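Local atomic coordinates of McyG protein (Microcystis aeruginosa PCC 7806, PDB entry 4R0M), a protein that binds phenylalanyl-adenylate in its adenylation domain and, as part of microcystin synthetase, probably activates an aromatic acid for loading onto its peptidyl carrier domain. Residues S20-T25 with M236-A241; V207-F212 with I343-G348. All blocks are in the same frame, centred on the assembly; numbering follows the deposited sequence.

Interaction 1 of 2, residues S20-T25 with M236-A241; sequences SEVLET and MAVDLA
With CG1 anti to the backbone N (chi1 163°), Val-22 drives that methyl against the backbone of Asp-239, 3.6 Å from its CA; Val-238 turns its own CG1 the same way (chi1 -178°) and meets helix 19-27 between Val-22 and Leu-23. The two valine CG1 methyls lie 3.8 Å apart. Val-238 CG1 also rests at 3.8 Å on CA of Leu-23; although the Leu-23 side chain starts away from helix 227-240, its CD1 comes within 4.1 Å of the same methyl, the two side chains crossing at a slant. The seam is therefore apolar, apart from Asp-239 at its margin: OD1 leans over the CG2 methyl of Val-22, 3.8 Å away, while OD2 is hydrogen-bonded to Thr-203 OG1 of helix 196-210. Trp-88 of helix 80-93 touches both Leu-23 and Val-238, and Leu-200 touches Val-22, which places the contact among neighbouring helices. The helix segments cross at 55° with axes 8.3 Å apart, close enough for a valine methyl to reach the opposing backbone. Helix 227-240, ended by a Schellman motif with Ala-241 at C-prime, connects the adjacent parallel strands 217-220 and 243-246 in a beta-alpha-beta crossover, as expected of the alpha/beta fold of an AMP-binding domain.

Interaction 2 of 2, residues V207-F212 with I343-G348; sequences VVMNHF and ITWSAG
Over one face of the Trp-345 indole stands the amide of Asn-210, and at the edge of the ring lies Met-209, a selenomethionine. The amide plane is turned 86° against the ring, and ND2 hovers 3.7 Å from both CG and CD1 of Trp-345, above the five-membered ring on its CG-CD1 side; a weak hydrogen bond to Thr-206 O also ties ND2 back to its own helix. Met-209 SE forms a Met-aromatic contact of the edge type, 5.1 Å from the centroid of the five-membered ring of Trp-345 and 77° off its normal. Its fully extended side chain carries CE past the indole to the strand backbone, 3.4 Å from Trp-345 O and 4.0 Å from Trp-345 CB. Indole NE1 has a weak hydrogen bond to Thr-206 OG1, and the side chain of Trp-345 borders the bound phenylalanyl-adenylate. With an alanine here, the Asn-210 amide is likely to lose the ring beneath it and Met-209 SE its aromatic partner. Phe-232 and Phe-300 also meet the indole, which thus connects the C-terminal end of helix 196-210 with helix 227-240 and strand 300-303, while strand 341-345 itself runs between strands 330-336 and 365-366.

Overall arrangement
Interactions 1 and 2 have centres 19 Å apart and are joined through helix 227-240. One side of that helix meets residues 20-25; from elsewhere on it, Met-236 and Leu-240 reach residues 207-212. There Leu-240 CD2 packs 3.5 Å from Phe-212 O and 3.7 Å from Val-207 CG2, and Met-236 CE lies 3.7 Å from Phe-212 CD2. The segments of the two interactions alternate along the chain, all within the AMP-binding region. The ligand lies beside interaction 2: about 4 Å separates the side chain of Trp-345 from the bound phenylalanyl-adenylate. Interaction 1 joins helices 19-27 and 227-240.

Interaction 1 of 2, residues S20-T25 with M236-A241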
loop_
_atom_site.group_PDB
_atom_site.type_symbol
_atom_site.label_atom_id
_atom_site.label_comp_id
_atom_site.label_asym_id
_atom_site.label_seq_id
_atom_site.Cartn_x
_atom_site.Cartn_y
_atom_site.Cartn_z
ATOM N N SER A 20 -15.295 15.054 -10.133
ATOM C CA SER A 20 -15.199 16.109 -11.146
ATOM C C SER A 20 -15.323 17.515 -10.549
ATOM O O SER A 20 -14.562 18.414 -10.912
ATOM C CB SER A 20 -16.229 15.895 -12.258
ATOM O OG SER A 20 -17.463 15.458 -11.729
ATOM N N GLU A 21 -16.265 17.688 -9.624
ATOM C CA GLU A 21 -16.452 18.960 -8.917
ATOM C C GLU A 21 -15.239 19.324 -8.064
ATOM O O GLU A 21 -14.860 20.496 -7.981
ATOM C CB GLU A 21 -17.714 18.917 -8.049
ATOM C CG GLU A 21 -19.010 18.899 -8.850
ATOM C CD GLU A 21 -20.214 18.452 -8.040
ATOM O OE1 GLU A 21 -20.085 18.256 -6.812
ATOM O OE2 GLU A 21 -21.300 18.293 -8.641
ATOM N N VAL A 22 -14.639 18.313 -7.438
ATOM C CA VAL A 22 -13.438 18.488 -6.620
ATOM C C VAL A 22 -12.258 18.998 -7.455
ATOM O O VAL A 22 -11.549 19.917 -7.038
ATOM C CB VAL A 22 -13.086 17.185 -5.865
ATOM C CG1 VAL A 22 -11.650 17.197 -5.363
ATOM C CG2 VAL A 22 -14.047 16.978 -4.705
ATOM N N LEU A 23 -12.067 18.414 -8.635
ATOM C CA LEU A 23 -11.011 18.846 -9.547
ATOM C C LEU A 23 -11.285 20.235 -10.133
ATOM O O LEU A 23 -10.363 21.038 -10.285
ATOM C CB LEU A 23 -10.798 17.816 -10.667
ATOM C CG LEU A 23 -9.794 18.143 -11.781
ATOM C CD1 LEU A 23 -8.383 18.343 -11.244
ATOM C CD2 LEU A 23 -9.814 17.060 -12.849
ATOM N N GLU A 24 -12.550 20.505 -10.456
ATOM C CA GLU A 24 -12.964 21.809 -10.980
ATOM C C GLU A 24 -12.728 22.936 -9.972
ATOM O O GLU A 24 -12.248 24.008 -10.339
ATOM C CB GLU A 24 -14.425 21.767 -11.432
ATOM C CG GLU A 24 -14.625 21.082 -12.779
ATOM C CD GLU A 24 -15.997 20.448 -12.940
ATOM O OE1 GLU A 24 -16.891 20.702 -12.106
ATOM O OE2 GLU A 24 -16.184 19.687 -13.913
ATOM N N THR A 25 -13.052 22.677 -8.706
ATOM C CA THR A 25 -12.747 23.594 -7.602
ATOM C C THR A 25 -11.238 23.861 -7.503
ATOM O O THR A 25 -10.819 24.990 -7.240
ATOM C CB THR A 25 -13.272 23.036 -6.258
ATOM O OG1 THR A 25 -14.682 22.802 -6.354
ATOM C CG2 THR A 25 -13.004 23.995 -5.107
HETATM N N MSE A 236 -6.955 13.558 -2.125
HETATM C CA MSE A 236 -6.968 14.447 -0.957
HETATM C C MSE A 236 -6.335 15.771 -1.293
HETATM O O MSE A 236 -6.891 16.826 -0.974
HETATM C CB MSE A 236 -6.288 13.830 0.268
HETATM C CG MSE A 236 -6.572 14.699 1.495
HETATM SE SE MSE A 236 -5.782 13.977 3.145
HETATM C CE MSE A 236 -3.927 14.541 2.804
ATOM N N ALA A 237 -5.176 15.725 -1.947
ATOM C CA ALA A 237 -4.447 16.933 -2.312
ATOM C C ALA A 237 -5.253 17.810 -3.268
ATOM O O ALA A 237 -5.211 19.038 -3.174
ATOM C CB ALA A 237 -3.099 16.578 -2.915
ATOM N N VAL A 238 -5.986 17.168 -4.175
ATOM C CA VAL A 238 -6.882 17.867 -5.096
ATOM C C VAL A 238 -8.037 18.508 -4.317
ATOM O O VAL A 238 -8.372 19.670 -4.545
ATOM C CB VAL A 238 -7.415 16.927 -6.199
ATOM C CG1 VAL A 238 -8.305 17.683 -7.176
ATOM C CG2 VAL A 238 -6.262 16.275 -6.948
ATOM N N ASP A 239 -8.615 17.746 -3.388
ATOM C CA ASP A 239 -9.689 18.223 -2.516
ATOM C C ASP A 239 -9.260 19.448 -1.711
ATOM O O ASP A 239 -10.032 20.389 -1.540
ATOM C CB ASP A 239 -10.145 17.100 -1.577
ATOM C CG ASP A 239 -11.498 17.377 -0.933
ATOM O OD1 ASP A 239 -12.299 18.151 -1.503
ATOM O OD2 ASP A 239 -11.766 16.804 0.144
ATOM N N LEU A 240 -8.020 19.425 -1.229
ATOM C CA LEU A 240 -7.433 20.550 -0.510
ATOM C C LEU A 240 -6.962 21.655 -1.451
ATOM O O LEU A 240 -6.776 22.795 -1.025
ATOM C CB LEU A 240 -6.249 20.076 0.337
ATOM C CG LEU A 240 -6.521 19.292 1.621
ATOM C CD1 LEU A 240 -5.260 18.560 2.056
ATOM C CD2 LEU A 240 -7.030 20.205 2.731
ATOM N N ALA A 241 -6.777 21.307 -2.726
ATOM C CA ALA A 241 -6.157 22.187 -3.727
ATOM C C ALA A 241 -4.714 22.554 -3.350
ATOM O O ALA A 241 -4.228 23.642 -3.675
ATOM C CB ALA A 241 -7.003 23.435 -3.967
#

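Interaction 2 of 2, residues V207-F212 with I343-G348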
loop_
_atom_site.group_PDB
_atom_site.type_symbol
_atom_site.label_atom_id
_atom_site.label_comp_id
_atom_site.label_asym_id
_atom_site.label_seq_id
_atom_site.Cartn_x
_atom_site.Cartn_y
_atom_site.Cartn_z
ATOM N N VAL A 207 -9.091 15.402 6.702
ATOM C CA VAL A 207 -8.763 16.830 6.701
ATOM C C VAL A 207 -9.210 17.509 7.999
ATOM O O VAL A 207 -8.403 18.165 8.664
ATOM C CB VAL A 207 -9.335 17.548 5.452
ATOM C CG1 VAL A 207 -9.305 19.064 5.618
ATOM C CG2 VAL A 207 -8.559 17.140 4.207
ATOM N N VAL A 208 -10.480 17.328 8.364
ATOM C CA VAL A 208 -11.041 17.912 9.587
ATOM C C VAL A 208 -10.266 17.473 10.835
ATOM O O VAL A 208 -9.898 18.308 11.667
ATOM C CB VAL A 208 -12.552 17.593 9.749
ATOM C CG1 VAL A 208 -13.087 18.133 11.069
ATOM C CG2 VAL A 208 -13.354 18.179 8.596
HETATM N N MSE A 209 -10.009 16.169 10.945
HETATM C CA MSE A 209 -9.334 15.596 12.113
HETATM C C MSE A 209 -7.916 16.087 12.241
HETATM O O MSE A 209 -7.461 16.393 13.346
HETATM C CB MSE A 209 -9.346 14.068 12.021
HETATM C CG MSE A 209 -8.693 13.399 13.230
HETATM SE SE MSE A 209 -8.863 11.442 13.082
HETATM C CE MSE A 209 -7.594 10.973 14.511
ATOM N N ASN A 210 -7.207 16.176 11.118
ATOM C CA ASN A 210 -5.775 16.476 11.148
ATOM C C ASN A 210 -5.400 17.910 10.776
ATOM O O ASN A 210 -4.215 18.254 10.735
ATOM C CB ASN A 210 -5.002 15.455 10.308
ATOM C CG ASN A 210 -5.131 14.043 10.854
ATOM O OD1 ASN A 210 -4.714 13.758 11.977
ATOM N ND2 ASN A 210 -5.716 13.151 10.062
ATOM N N HIS A 211 -6.417 18.734 10.522
ATOM C CA HIS A 211 -6.256 20.175 10.269
ATOM C C HIS A 211 -5.407 20.487 9.062
ATOM O O HIS A 211 -4.512 21.336 9.118
ATOM C CB HIS A 211 -5.714 20.897 11.508
ATOM C CG HIS A 211 -6.441 20.555 12.788
ATOM N ND1 HIS A 211 -7.700 20.962 13.038
ATOM C CD2 HIS A 211 -6.033 19.830 13.906
ATOM C CE1 HIS A 211 -8.085 20.513 14.249
ATOM N NE2 HIS A 211 -7.062 19.821 14.779
ATOM N N PHE A 212 -5.681 19.800 7.955
ATOM C CA PHE A 212 -4.980 20.062 6.701
ATOM C C PHE A 212 -5.621 21.239 5.972
ATOM O O PHE A 212 -6.839 21.415 6.014
ATOM C CB PHE A 212 -4.980 18.825 5.792
ATOM C CG PHE A 212 -4.272 17.622 6.368
ATOM C CD1 PHE A 212 -3.194 17.764 7.242
ATOM C CD2 PHE A 212 -4.662 16.338 5.999
ATOM C CE1 PHE A 212 -2.545 16.649 7.756
ATOM C CE2 PHE A 212 -4.015 15.220 6.506
ATOM C CZ PHE A 212 -2.953 15.376 7.383
ATOM N N ILE A 343 -7.995 5.207 7.818
ATOM C CA ILE A 343 -9.268 5.294 8.543
ATOM C C ILE A 343 -9.072 5.669 10.021
ATOM O O ILE A 343 -9.962 6.267 10.634
ATOM C CB ILE A 343 -10.121 4.008 8.395
ATOM C CG1 ILE A 343 -11.555 4.248 8.889
ATOM C CG2 ILE A 343 -9.468 2.823 9.098
ATOM C CD1 ILE A 343 -12.551 3.183 8.488
ATOM N N THR A 344 -7.919 5.308 10.587
ATOM C CA THR A 344 -7.522 5.792 11.911
ATOM C C THR A 344 -6.168 6.489 11.807
ATOM O O THR A 344 -5.336 6.114 10.982
ATOM C CB THR A 344 -7.445 4.672 12.981
ATOM O OG1 THR A 344 -6.313 3.827 12.729
ATOM C CG2 THR A 344 -8.720 3.832 13.020
ATOM N N TRP A 345 -5.960 7.508 12.637
ATOM C CA TRP A 345 -4.712 8.268 12.631
ATOM C C TRP A 345 -4.225 8.488 14.030
ATOM O O TRP A 345 -5.000 8.866 14.911
ATOM C CB TRP A 345 -4.896 9.615 11.937
ATOM C CG TRP A 345 -5.454 9.522 10.535
ATOM C CD1 TRP A 345 -6.783 9.646 10.141
ATOM C CD2 TRP A 345 -4.710 9.281 9.289
ATOM N NE1 TRP A 345 -6.906 9.506 8.783
ATOM C CE2 TRP A 345 -5.705 9.282 8.212
ATOM C CE3 TRP A 345 -3.373 9.075 8.970
ATOM C CZ2 TRP A 345 -5.352 9.084 6.885
ATOM C CZ3 TRP A 345 -3.029 8.875 7.629
ATOM C CH2 TRP A 345 -3.997 8.877 6.613
ATOM N N SER A 346 -2.935 8.246 14.250
ATOM C CA SER A 346 -2.309 8.518 15.536
ATOM C C SER A 346 -2.205 10.023 15.753
ATOM O O SER A 346 -2.093 10.790 14.792
ATOM C CB SER A 346 -0.918 7.882 15.598
ATOM O OG SER A 346 -0.267 8.160 16.826
ATOM N N ALA A 347 -2.249 10.438 17.016
ATOM C CA ALA A 347 -2.036 11.836 17.382
ATOM C C ALA A 347 -0.555 12.205 17.286
ATOM O O ALA A 347 -0.200 13.384 17.273
ATOM C CB ALA A 347 -2.568 12.106 18.783
ATOM N N GLY A 348 0.299 11.187 17.209
ATOM C CA GLY A 348 1.743 11.376 17.139
ATOM C C GLY A 348 2.453 10.588 18.220
ATOM O O GLY A 348 1.875 10.303 19.271
#